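Local coordinates for GDSL-esterase (Pseudoalteromonas sp., PDB 3HP4), which hydrolyses ester bonds as a serine esterase of the GDSL (SGNH hydrolase) family and probably has lysophospholipase activity, at residues 3-9 with 39-45; 48-54 with 74-78; 143-148 with 169-174. One frame throughout, in Å; residues are numbered along the deposited sequence.

Interaction 1: 3-9 with 39-45; sequences NTILILG and IVLINAS
Two neighbouring strands of a parallel sheet illustrate how regular pairing delivers a loop to an active site. Residues 3-9 and 39-43 are extended, and the chain turns at A44-S45; the axes of strands 3-9 and 39-43 approach to 4.7 Å and twist at -27°. The register runs T4-V40, I5-L41, L6-I42, I7-N43, with CA atoms 4.7 to 5.0 Å apart. At I39, CG2 lies 3.8 Å from I5 CD1. V40 N donates to N3 O (3.0 Å), and V40 O accepts from I5 N (2.8 Å). L41, an m,t rotamer, rests CD2 4.0 Å from I5 CB, on the sheet face that V25 and L28 of helix 24-34 cover. I42 repeats the ladder: its N gives a bond to I5 O and its O takes one from I7 N, both 2.8 Å. Its side chain (m,t) lies on the other face, CD1 3.6 Å from T4 CG2 and CG2 3.8 Å from L6 CD1. N43 (chi1 t) turns OD1 back to accept from S45 N (3.1 Å), an Asx turn, and from S45 OG (2.7 Å), while its ND2 bonds to S13 O. A44 N closes the ladder on I7 O (2.9 Å), and A44 CB meets L6 CD1 at 3.8 Å. A water donates to A44 O (2.9 Å) and G9 O (2.8 Å). S45 OG ends 3.1 Å from G9 N, where a CB on the glycine would clash with it. With helix 24-34 between the strands, this is the beta-alpha-beta unit of the SGNH fold, strand 3-9 ending in G9, the first residue of the GDSL motif, two residues before the phosphonate-modified serine.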
ATOM      1  N   ASN A   3      -3.713 -16.034  -7.959  1.00 12.83           N
ATOM      2  CA  ASN A   3      -3.863 -14.734  -7.450  1.00 10.40           C
ATOM      3  C   ASN A   3      -2.603 -14.424  -6.734  1.00  8.73           C
ATOM      4  O   ASN A   3      -2.550 -14.504  -5.508  1.00 11.66           O
ATOM      5  CB  ASN A   3      -5.060 -14.668  -6.518  1.00 14.13           C
ATOM      6  CG  ASN A   3      -6.374 -14.725  -7.286  1.00 16.13           C
ATOM      7  OD1 ASN A   3      -6.680 -13.810  -8.065  1.00 17.81           O
ATOM      8  ND2 ASN A   3      -7.112 -15.753  -7.078  1.00 21.16           N
ATOM      9  N   THR A   4      -1.624 -13.981  -7.498  1.00  6.46           N
ATOM     10  CA  THR A   4      -0.338 -13.610  -6.931  1.00  5.57           C
ATOM     11  C   THR A   4      -0.268 -12.080  -6.902  1.00  6.06           C
ATOM     12  O   THR A   4      -0.259 -11.422  -7.986  1.00  8.34           O
ATOM     13  CB  THR A   4       0.748 -14.180  -7.809  1.00  5.26           C
ATOM     14  OG1 THR A   4       0.664 -15.616  -7.784  1.00  6.66           O
ATOM     15  CG2 THR A   4       2.115 -13.733  -7.287  1.00  7.84           C
ATOM     16  N   ILE A   5      -0.130 -11.545  -5.716  1.00  5.25           N
ATOM     17  CA  ILE A   5      -0.244 -10.089  -5.511  1.00  5.68           C
ATOM     18  C   ILE A   5       1.098  -9.543  -5.074  1.00  5.98           C
ATOM     19  O   ILE A   5       1.591  -9.902  -4.012  1.00  7.37           O
ATOM     20  CB  ILE A   5      -1.300  -9.762  -4.410  1.00  5.92           C
ATOM     21  CG1 ILE A   5      -2.611 -10.411  -4.732  1.00  6.79           C
ATOM     22  CG2 ILE A   5      -1.447  -8.217  -4.354  1.00  7.47           C
ATOM     23  CD1 ILE A   5      -3.701 -10.202  -3.618  1.00  7.03           C
ATOM     24  N   LEU A   6       1.677  -8.668  -5.883  1.00  6.18           N
ATOM     25  CA  LEU A   6       2.887  -7.924  -5.501  1.00  6.47           C
ATOM     26  C   LEU A   6       2.485  -6.734  -4.667  1.00  6.60           C
ATOM     27  O   LEU A   6       1.718  -5.869  -5.157  1.00  7.54           O
ATOM     28  CB  LEU A   6       3.597  -7.480  -6.794  1.00  8.06           C
ATOM     29  CG  LEU A   6       4.898  -6.703  -6.565  1.00  7.36           C
ATOM     30  CD1 LEU A   6       5.990  -7.657  -6.068  1.00  9.06           C
ATOM     31  CD2 LEU A   6       5.361  -6.049  -7.865  1.00 11.50           C
ATOM     32  N   ILE A   7       2.971  -6.651  -3.441  1.00  6.05           N
ATOM     33  CA  ILE A   7       2.665  -5.566  -2.484  0.50  7.46           C
ATOM     34  C   ILE A   7       3.782  -4.540  -2.635  1.00  7.12           C
ATOM     35  O   ILE A   7       4.933  -4.821  -2.224  1.00  8.70           O
ATOM     36  CB  ILE A   7       2.603  -6.112  -1.005  0.50  7.41           C
ATOM     37  CG1 ILE A   7       1.648  -7.294  -0.873  0.50  8.43           C
ATOM     38  CG2 ILE A   7       2.197  -4.998   0.016  0.50  8.25           C
ATOM     39  CD1 ILE A   7       0.162  -6.912  -1.134  0.50  9.17           C
ATOM     40  N   LEU A   8       3.491  -3.396  -3.223  1.00  7.47           N
ATOM     41  CA  LEU A   8       4.503  -2.363  -3.457  1.00  8.15           C
ATOM     42  C   LEU A   8       4.215  -1.262  -2.444  1.00  6.31           C
ATOM     43  O   LEU A   8       3.510  -0.295  -2.715  1.00  6.81           O
ATOM     44  CB  LEU A   8       4.402  -1.882  -4.895  1.00  8.92           C
ATOM     45  CG  LEU A   8       5.569  -1.036  -5.402  1.00  9.37           C
ATOM     46  CD1 LEU A   8       6.801  -1.935  -5.657  1.00 12.53           C
ATOM     47  CD2 LEU A   8       5.129  -0.314  -6.680  1.00 11.49           C
ATOM     48  N   GLY A   9       4.782  -1.455  -1.239  1.00  6.95           N
ATOM     49  CA  GLY A   9       4.497  -0.564  -0.095  1.00  7.21           C
ATOM     50  C   GLY A   9       5.724   0.078   0.483  1.00  5.62           C
ATOM     51  O   GLY A   9       6.843   0.008  -0.048  1.00  6.77           O
ATOM     52  N   ILE A  39      -4.323 -17.360  -2.753  1.00  6.26           N
ATOM     53  CA  ILE A  39      -3.654 -16.058  -2.860  1.00  6.60           C
ATOM     54  C   ILE A  39      -2.231 -16.185  -2.321  1.00  7.31           C
ATOM     55  O   ILE A  39      -1.966 -16.743  -1.263  1.00  6.47           O
ATOM     56  CB  ILE A  39      -4.435 -15.022  -2.049  1.00  6.11           C
ATOM     57  CG1 ILE A  39      -5.827 -14.849  -2.685  1.00  7.40           C
ATOM     58  CG2 ILE A  39      -3.706 -13.669  -2.075  1.00  8.29           C
ATOM     59  CD1 ILE A  39      -6.833 -14.010  -1.833  1.00  8.06           C
ATOM     60  N   VAL A  40      -1.278 -15.624  -3.084  1.00  6.08           N
ATOM     61  CA  VAL A  40       0.129 -15.549  -2.642  1.00  5.83           C
ATOM     62  C   VAL A  40       0.529 -14.094  -2.656  1.00  5.64           C
ATOM     63  O   VAL A  40       0.418 -13.422  -3.675  1.00  7.13           O
ATOM     64  CB  VAL A  40       1.011 -16.371  -3.567  1.00  6.37           C
ATOM     65  CG1 VAL A  40       2.469 -16.153  -3.173  1.00  8.94           C
ATOM     66  CG2 VAL A  40       0.627 -17.841  -3.479  1.00  7.64           C
ATOM     67  N   LEU A  41       1.025 -13.616  -1.536  1.00  5.22           N
ATOM     68  CA  LEU A  41       1.539 -12.237  -1.425  1.00  5.79           C
ATOM     69  C   LEU A  41       3.036 -12.206  -1.615  1.00  4.72           C
ATOM     70  O   LEU A  41       3.747 -13.037  -1.054  1.00  7.34           O
ATOM     71  CB  LEU A  41       1.203 -11.669  -0.046  1.00  6.75           C
ATOM     72  CG  LEU A  41      -0.287 -11.773   0.322  1.00  6.33           C
ATOM     73  CD1 LEU A  41      -0.459 -11.139   1.719  1.00  8.95           C
ATOM     74  CD2 LEU A  41      -1.160 -11.078  -0.659  1.00  8.06           C
ATOM     75  N   ILE A  42       3.512 -11.265  -2.417  1.00  4.79           N
ATOM     76  CA  ILE A  42       4.968 -11.049  -2.568  1.00  5.40           C
ATOM     77  C   ILE A  42       5.225  -9.671  -2.027  1.00  4.31           C
ATOM     78  O   ILE A  42       4.758  -8.675  -2.598  1.00  5.27           O
ATOM     79  CB  ILE A  42       5.414 -11.143  -4.042  1.00  4.95           C
ATOM     80  CG1 ILE A  42       5.038 -12.495  -4.656  1.00  6.00           C
ATOM     81  CG2 ILE A  42       6.929 -10.822  -4.142  1.00  6.35           C
ATOM     82  CD1 ILE A  42       5.300 -12.512  -6.202  1.00  8.55           C
ATOM     83  N   ASN A  43       5.928  -9.562  -0.930  1.00  5.10           N
ATOM     84  CA  ASN A  43       6.155  -8.260  -0.318  1.00  6.02           C
ATOM     85  C   ASN A  43       7.382  -7.580  -0.936  1.00  6.08           C
ATOM     86  O   ASN A  43       8.483  -8.086  -0.842  1.00  8.87           O
ATOM     87  CB  ASN A  43       6.346  -8.401   1.185  1.00  5.88           C
ATOM     88  CG  ASN A  43       6.074  -7.087   1.897  1.00  6.75           C
ATOM     89  OD1 ASN A  43       5.869  -6.054   1.231  1.00  7.65           O
ATOM     90  ND2 ASN A  43       6.047  -7.101   3.208  1.00  7.11           N
ATOM     91  N   ALA A  44       7.186  -6.479  -1.643  1.00  5.60           N
ATOM     92  CA  ALA A  44       8.241  -5.670  -2.184  1.00  6.63           C
ATOM     93  C   ALA A  44       8.279  -4.335  -1.520  1.00  7.02           C
ATOM     94  O   ALA A  44       8.719  -3.360  -2.123  1.00 10.54           O
ATOM     95  CB  ALA A  44       8.104  -5.556  -3.739  1.00  8.03           C
ATOM     96  N   SER A  45       7.826  -4.242  -0.290  1.00  6.52           N
ATOM     97  CA  SER A  45       7.794  -2.953   0.431  1.00  6.75           C
ATOM     98  C   SER A  45       9.169  -2.598   0.951  1.00  7.04           C
ATOM     99  O   SER A  45       9.934  -3.483   1.363  1.00  8.02           O
ATOM    100  CB  SER A  45       6.809  -3.093   1.589  1.00  6.60           C
ATOM    101  OG  SER A  45       5.515  -3.362   1.087  1.00  7.28           O
TER
HETATM  102  O   HOH W   1       7.820  -0.688  -2.598  1.00 10.83           O

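Interaction 2: 48-54 with 74-78; sequences GETSGGA and LGAND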
ATOM      1  N   GLY A  48      10.626   3.858   3.942  1.00  7.66           N
ATOM      2  CA  GLY A  48      11.025   5.142   3.388  1.00  8.51           C
ATOM      3  C   GLY A  48      10.763   5.266   1.891  1.00  8.31           C
ATOM      4  O   GLY A  48      11.063   6.299   1.305  1.00  8.84           O
ATOM      5  N   GLU A  49      10.178   4.261   1.253  1.00  7.87           N
ATOM      6  CA  GLU A  49       9.971   4.336  -0.197  1.00  8.66           C
ATOM      7  C   GLU A  49       9.019   5.465  -0.585  1.00  7.48           C
ATOM      8  O   GLU A  49       8.050   5.730   0.110  1.00  8.07           O
ATOM      9  CB  GLU A  49       9.446   3.003  -0.742  1.00  8.22           C
ATOM     10  CG  GLU A  49       9.455   2.910  -2.240  1.00 11.63           C
ATOM     11  CD  GLU A  49      10.808   3.169  -2.832  1.00 14.02           C
ATOM     12  OE1 GLU A  49      11.281   4.313  -2.843  1.00 13.89           O
ATOM     13  OE2 GLU A  49      11.454   2.228  -3.318  1.00 16.20           O
ATOM     14  N   THR A  50       9.322   6.106  -1.703  1.00  8.08           N
ATOM     15  CA  THR A  50       8.489   7.172  -2.261  1.00  8.05           C
ATOM     16  C   THR A  50       7.911   6.661  -3.585  1.00  8.08           C
ATOM     17  O   THR A  50       8.338   5.649  -4.154  1.00  7.60           O
ATOM     18  CB  THR A  50       9.330   8.419  -2.556  1.00  9.48           C
ATOM     19  OG1 THR A  50      10.366   8.061  -3.498  1.00 10.10           O
ATOM     20  CG2 THR A  50       9.917   8.972  -1.263  1.00 10.68           C
ATOM     21  N   SER A  51       6.980   7.435  -4.136  1.00  7.42           N
ATOM     22  CA  SER A  51       6.405   7.080  -5.417  1.00  8.22           C
ATOM     23  C   SER A  51       7.490   7.034  -6.515  1.00  8.43           C
ATOM     24  O   SER A  51       7.490   6.122  -7.355  1.00  9.59           O
ATOM     25  CB  SER A  51       5.276   8.048  -5.785  1.00  8.01           C
ATOM     26  OG  SER A  51       5.720   9.356  -6.008  1.00  8.52           O
ATOM     27  N   GLY A  52       8.426   7.974  -6.468  1.00  8.03           N
ATOM     28  CA  GLY A  52       9.464   8.012  -7.515  1.00  9.10           C
ATOM     29  C   GLY A  52      10.471   6.906  -7.304  1.00  8.67           C
ATOM     30  O   GLY A  52      10.954   6.319  -8.280  1.00 10.25           O
ATOM     31  N   GLY A  53      10.786   6.541  -6.070  1.00  8.22           N
ATOM     32  CA  GLY A  53      11.720   5.419  -5.856  1.00  8.92           C
ATOM     33  C   GLY A  53      11.146   4.113  -6.324  1.00  9.38           C
ATOM     34  O   GLY A  53      11.843   3.246  -6.929  1.00 10.70           O
ATOM     35  N   ALA A  54       9.864   3.902  -6.078  1.00  9.11           N
ATOM     36  CA  ALA A  54       9.233   2.677  -6.505  1.00  9.35           C
ATOM     37  C   ALA A  54       9.214   2.604  -8.012  1.00 10.35           C
ATOM     38  O   ALA A  54       9.363   1.518  -8.593  1.00 10.50           O
ATOM     39  CB  ALA A  54       7.803   2.539  -5.932  1.00  9.34           C
ATOM     40  N   LEU A  74       1.676   3.489  -1.423  1.00  6.43           N
ATOM     41  CA  LEU A  74       2.760   4.459  -1.519  1.00  6.04           C
ATOM     42  C   LEU A  74       2.221   5.851  -1.555  1.00  5.65           C
ATOM     43  O   LEU A  74       1.092   6.129  -1.984  1.00  6.27           O
ATOM     44  CB  LEU A  74       3.568   4.241  -2.799  1.00  7.51           C
ATOM     45  CG  LEU A  74       4.389   2.955  -2.835  1.00  6.71           C
ATOM     46  CD1 LEU A  74       5.000   2.793  -4.238  1.00 10.17           C
ATOM     47  CD2 LEU A  74       5.521   2.948  -1.790  1.00  8.83           C
ATOM     48  N   GLY A  75       3.069   6.761  -1.123  1.00  6.17           N
ATOM     49  CA  GLY A  75       2.797   8.206  -1.202  1.00  6.21           C
ATOM     50  C   GLY A  75       2.913   8.833   0.152  1.00  6.30           C
ATOM     51  O   GLY A  75       3.177  10.042   0.225  1.00  6.46           O
ATOM     52  N   ALA A  76       2.766   8.105   1.263  1.00  6.16           N
ATOM     53  CA  ALA A  76       2.885   8.727   2.576  1.00  7.36           C
ATOM     54  C   ALA A  76       4.209   9.437   2.695  1.00  7.85           C
ATOM     55  O   ALA A  76       4.277  10.534   3.288  1.00  8.01           O
ATOM     56  CB  ALA A  76       2.743   7.655   3.718  1.00  8.83           C
ATOM     57  N   ASN A  77       5.309   8.856   2.231  1.00  6.37           N
ATOM     58  CA  ASN A  77       6.606   9.531   2.369  1.00  7.62           C
ATOM     59  C   ASN A  77       6.671  10.787   1.542  1.00  7.57           C
ATOM     60  O   ASN A  77       7.209  11.799   2.032  1.00  8.60           O
ATOM     61  CB  ASN A  77       7.750   8.541   2.151  1.00  7.60           C
ATOM     62  CG  ASN A  77       7.804   7.538   3.281  1.00  8.44           C
ATOM     63  OD1 ASN A  77       7.734   7.908   4.467  1.00 10.67           O
ATOM     64  ND2 ASN A  77       7.906   6.291   2.925  1.00  7.13           N
ATOM     65  N   ASP A  78       6.111  10.776   0.351  1.00  5.82           N
ATOM     66  CA  ASP A  78       6.059  12.002  -0.447  0.50  7.20           C
ATOM     67  C   ASP A  78       5.286  13.099   0.317  1.00  5.79           C
ATOM     68  O   ASP A  78       5.730  14.244   0.402  1.00  6.38           O
ATOM     69  CB  ASP A  78       5.380  11.735  -1.770  0.50  7.82           C
ATOM     70  CG  ASP A  78       6.292  11.119  -2.789  0.50 13.69           C
ATOM     71  OD1 ASP A  78       7.538  11.143  -2.684  0.50 13.89           O
ATOM     72  OD2 ASP A  78       5.720  10.648  -3.773  0.50 18.11           O
TER
HETATM   73  O   HOH W   2       5.398   6.303   0.591  1.00  6.29           O
HETATM   74  O   HOH W   3       8.664  10.588  -5.242  1.00 12.66           O
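Two direct hydrogen bonds and a weak third cross this buried contact. N77 ND2 donates almost linearly to E49 O (2.9 Å), and S51 OG donates to D78 OD2 (2.6 Å), an acceptor that also takes a weak bond from S51 N at 3.5 Å. Two waters extend the network: one donates to E49 O (2.8 Å) and accepts from G75 N (2.9 Å) and N77 N (3.0 Å); the other links G52 N (2.9 Å) to D78 OD1 (2.8 Å). Capping is local, with T50 OG1 accepting from G53 N (3.0 Å) as N-cap of helix 51-65, while G75, at phi 125°, takes the N-cap position of helix 76-80. Apolar contact is tight where A54 CB meets L74 CD1 (3.3 Å). G48 N and N77 ND2 both hydrogen-bond to phosphonate oxygen O1P of the modified serine at position 11, which is consistent with the glycine and asparagine of the SGNH oxyanion hole; the bond to E49 O holds N77 ND2 beside the backbone that follows G48. Around this site, E49 forms a salt bridge with R57 further along helix 51-65, A54 and L74 pack on L8 of strand 3-9, and helix 85-101 closes over S51 through N91, M88 and L92.

Interaction 3: 143-148 with 169-174; sequences FFMLDI and LIRDEM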
ATOM      1  N   PHE A 143      -7.650   3.135   3.340  1.00  5.33           N
ATOM      2  CA  PHE A 143      -6.337   3.205   4.087  1.00  5.35           C
ATOM      3  C   PHE A 143      -6.474   2.419   5.387  1.00  5.67           C
ATOM      4  O   PHE A 143      -7.264   2.784   6.259  1.00  5.81           O
ATOM      5  CB  PHE A 143      -6.057   4.640   4.369  1.00  5.47           C
ATOM      6  CG  PHE A 143      -4.656   4.944   4.914  1.00  4.33           C
ATOM      7  CD1 PHE A 143      -3.581   4.184   4.529  1.00  5.47           C
ATOM      8  CD2 PHE A 143      -4.455   6.033   5.739  1.00  5.52           C
ATOM      9  CE1 PHE A 143      -2.290   4.507   4.996  1.00  5.40           C
ATOM     10  CE2 PHE A 143      -3.142   6.341   6.177  1.00  5.87           C
ATOM     11  CZ  PHE A 143      -2.112   5.556   5.782  1.00  5.55           C
ATOM     12  N   PHE A 144      -5.644   1.402   5.571  1.00  6.25           N
ATOM     13  CA  PHE A 144      -5.764   0.581   6.775  1.00  6.16           C
ATOM     14  C   PHE A 144      -5.348   1.269   8.033  1.00  6.71           C
ATOM     15  O   PHE A 144      -5.677   0.781   9.116  1.00  8.03           O
ATOM     16  CB  PHE A 144      -5.027  -0.779   6.614  1.00  7.85           C
ATOM     17  CG  PHE A 144      -3.533  -0.702   6.333  1.00  6.57           C
ATOM     18  CD1 PHE A 144      -2.635  -0.264   7.303  1.00  7.76           C
ATOM     19  CD2 PHE A 144      -3.047  -1.146   5.107  1.00  7.29           C
ATOM     20  CE1 PHE A 144      -1.260  -0.261   7.005  1.00  6.77           C
ATOM     21  CE2 PHE A 144      -1.661  -1.143   4.835  1.00  8.30           C
ATOM     22  CZ  PHE A 144      -0.783  -0.703   5.801  1.00  7.40           C
ATOM     23  N   MET A 145      -4.670   2.425   7.961  1.00  5.25           N
ATOM     24  CA  MET A 145      -4.257   3.139   9.167  1.00  5.13           C
ATOM     25  C   MET A 145      -5.348   3.949   9.823  1.00  4.96           C
ATOM     26  O   MET A 145      -5.182   4.408  10.935  1.00  5.51           O
ATOM     27  CB  MET A 145      -3.078   4.051   8.874  1.00  6.61           C
ATOM     28  CG  MET A 145      -1.786   3.256   8.608  1.00  6.55           C
ATOM     29  SD  MET A 145      -1.232   2.203  10.002  1.00  7.39           S
ATOM     30  CE  MET A 145      -0.927   3.408  11.318  1.00 10.37           C
ATOM     31  N   LEU A 146      -6.450   4.207   9.110  1.00  6.04           N
ATOM     32  CA  LEU A 146      -7.462   5.098   9.681  1.00  6.38           C
ATOM     33  C   LEU A 146      -8.000   4.676  11.034  1.00  6.94           C
ATOM     34  O   LEU A 146      -8.245   5.489  11.896  1.00  7.61           O
ATOM     35  CB  LEU A 146      -8.624   5.259   8.687  1.00  7.95           C
ATOM     36  CG  LEU A 146      -8.244   6.085   7.437  1.00  7.36           C
ATOM     37  CD1 LEU A 146      -9.342   5.883   6.331  1.00 12.04           C
ATOM     38  CD2 LEU A 146      -8.029   7.510   7.747  1.00 11.70           C
ATOM     39  N   ASP A 147      -8.190   3.379  11.190  1.00  7.55           N
ATOM     40  CA  ASP A 147      -8.731   2.806  12.423  0.50 10.36           C
ATOM     41  C   ASP A 147      -7.647   2.352  13.374  1.00 10.13           C
ATOM     42  O   ASP A 147      -7.961   1.693  14.394  1.00 11.57           O
ATOM     43  CB  ASP A 147      -9.615   1.594  12.089  0.50 11.49           C
ATOM     44  CG  ASP A 147     -10.851   1.974  11.323  0.50 14.60           C
ATOM     45  OD1 ASP A 147     -11.121   3.182  11.179  0.50 20.86           O
ATOM     46  OD2 ASP A 147     -11.545   1.055  10.838  0.50 21.60           O
ATOM     47  N   ILE A 148      -6.375   2.639  13.066  1.00  7.85           N
ATOM     48  CA  ILE A 148      -5.239   2.195  13.865  1.00  9.04           C
ATOM     49  C   ILE A 148      -4.579   3.401  14.520  1.00  8.34           C
ATOM     50  O   ILE A 148      -4.306   3.376  15.763  1.00  8.90           O
ATOM     51  CB  ILE A 148      -4.184   1.506  12.953  1.00  7.68           C
ATOM     52  CG1 ILE A 148      -4.767   0.262  12.261  1.00  9.26           C
ATOM     53  CG2 ILE A 148      -2.927   1.135  13.782  1.00 10.47           C
ATOM     54  CD1 ILE A 148      -5.082  -0.870  13.191  1.00 10.76           C
ATOM     55  N   LEU A 169      -4.738  -6.671  13.366  1.00  8.29           N
ATOM     56  CA  LEU A 169      -5.851  -5.832  12.961  1.00  8.51           C
ATOM     57  C   LEU A 169      -5.725  -5.413  11.503  1.00  7.54           C
ATOM     58  O   LEU A 169      -6.676  -5.441  10.734  1.00  7.89           O
ATOM     59  CB  LEU A 169      -5.961  -4.605  13.897  1.00  9.36           C
ATOM     60  CG  LEU A 169      -6.312  -4.994  15.338  1.00 11.27           C
ATOM     61  CD1 LEU A 169      -6.011  -3.801  16.225  1.00 14.91           C
ATOM     62  CD2 LEU A 169      -7.801  -5.322  15.391  1.00 16.78           C
ATOM     63  N   ILE A 170      -4.532  -4.994  11.113  1.00  7.39           N
ATOM     64  CA  ILE A 170      -4.294  -4.622   9.720  1.00  7.10           C
ATOM     65  C   ILE A 170      -4.476  -5.869   8.808  1.00  6.13           C
ATOM     66  O   ILE A 170      -5.084  -5.746   7.744  1.00  6.91           O
ATOM     67  CB  ILE A 170      -2.908  -4.033   9.521  1.00  6.42           C
ATOM     68  CG1 ILE A 170      -2.795  -2.705  10.312  1.00  8.05           C
ATOM     69  CG2 ILE A 170      -2.618  -3.774   8.032  1.00  7.84           C
ATOM     70  CD1 ILE A 170      -1.371  -2.198  10.404  1.00 10.37           C
ATOM     71  N   ARG A 171      -4.009  -7.053   9.245  1.00  6.79           N
ATOM     72  CA  ARG A 171      -4.194  -8.281   8.483  1.00  6.90           C
ATOM     73  C   ARG A 171      -5.668  -8.434   8.187  1.00  6.50           C
ATOM     74  O   ARG A 171      -6.028  -8.738   7.035  1.00  7.15           O
ATOM     75  CB  ARG A 171      -3.743  -9.450   9.344  1.00  7.00           C
ATOM     76  CG  ARG A 171      -4.147 -10.823   8.747  1.00  7.93           C
ATOM     77  CD  ARG A 171      -4.066 -11.950   9.812  1.00  8.52           C
ATOM     78  NE  ARG A 171      -5.082 -11.709  10.835  1.00  9.99           N
ATOM     79  CZ  ARG A 171      -4.990 -12.097  12.095  1.00 10.03           C
ATOM     80  NH1 ARG A 171      -3.925 -12.757  12.520  1.00  9.92           N
ATOM     81  NH2 ARG A 171      -5.954 -11.714  12.926  1.00 11.72           N
ATOM     82  N   ASP A 172      -6.531  -8.249   9.180  1.00  6.98           N
ATOM     83  CA  ASP A 172      -7.939  -8.518   8.931  1.00  7.79           C
ATOM     84  C   ASP A 172      -8.570  -7.470   8.014  1.00  7.70           C
ATOM     85  O   ASP A 172      -9.410  -7.783   7.150  1.00  8.11           O
ATOM     86  CB  ASP A 172      -8.695  -8.662  10.224  1.00  9.79           C
ATOM     87  CG  ASP A 172      -8.288  -9.944  10.966  1.00 11.98           C
ATOM     88  OD1 ASP A 172      -7.811 -10.888  10.311  1.00 14.32           O
ATOM     89  OD2 ASP A 172      -8.448 -10.006  12.202  1.00 17.67           O
ATOM     90  N   GLU A 173      -8.154  -6.195   8.101  0.50  6.79           N
ATOM     91  CA  GLU A 173      -8.652  -5.197   7.157  0.50  7.13           C
ATOM     92  C   GLU A 173      -8.178  -5.464   5.737  0.50  6.82           C
ATOM     93  O   GLU A 173      -8.857  -5.191   4.750  0.50  6.27           O
ATOM     94  CB  GLU A 173      -8.227  -3.766   7.564  0.50  7.65           C
ATOM     95  CG  GLU A 173      -8.839  -3.285   8.841  0.50  8.91           C
ATOM     96  CD  GLU A 173      -8.431  -1.869   9.192  0.50  8.75           C
ATOM     97  OE1 GLU A 173      -8.500  -0.978   8.275  0.50  6.87           O
ATOM     98  OE2 GLU A 173      -8.062  -1.685  10.400  0.50  7.87           O
ATOM     99  N   MET A 174      -6.955  -5.974   5.620  1.00  6.25           N
ATOM    100  CA  MET A 174      -6.437  -6.262   4.300  1.00  6.19           C
ATOM    101  C   MET A 174      -7.037  -7.536   3.711  1.00  4.97           C
ATOM    102  O   MET A 174      -7.262  -7.596   2.504  1.00  6.13           O
ATOM    103  CB  MET A 174      -4.909  -6.278   4.300  1.00  6.77           C
ATOM    104  CG  MET A 174      -4.309  -4.872   4.492  1.00  6.64           C
ATOM    105  SD  MET A 174      -4.980  -3.679   3.300  1.00  9.31           S
ATOM    106  CE  MET A 174      -4.238  -4.355   1.866  1.00 13.78           C
TER
HETATM  107  O   HOH W   4      -8.773   1.831   8.509  1.00  9.45           O
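In this SGNH-fold esterase the chain leaves the last strand of the sheet, 139-141, through a type I turn at F143-L146 that packs against the C-terminal helix 166-183. F144 sits at the middle of the contact: with chi1 in the p well, its ring receives I170 CG2 over one face in a CH-pi contact (3.7 Å from the ring centroid), and M174 SD approaches obliquely, 3.7 Å from F144 CD2, a Met-aromatic contact. W24 meets the F144 ring edge-to-face, so helix 24-34 joins the same cluster. I148 adds a second patch, CD1 3.9 Å from L169 CB and CG1 4.1 Å from I170 CG1. No direct hydrogen bond crosses the interface. F144 O and E173 OE1, 3.4 Å apart, are both acceptors; the polar link is instead a bridging water, which accepts from D147 N (3.2 Å) and donates to F143 O (2.9 Å) and E173 OE1 (2.8 Å).

How the interactions relate
Read from the N terminus, the three contacts follow in series, none nested in or crossing another. Interaction 1 closes the excursion through helix 24-34 and joins the first strand to the sheet edge. A few residues later interaction 2 opens, spanning helix 51-65 and strand 69-73; it touches interaction 1 where L74 packs against L8 and G9. Interaction 3 closes the last long loop, bringing the segment after strand 139-141 against the C-terminal helix. Its centre lies about 17 Å from that of interaction 1 and about 19 Å from that of interaction 2, which lies on the opposite side of the chain's centre. The general principle is that successive long-range closures build one alpha/beta/alpha fold around a parallel sheet.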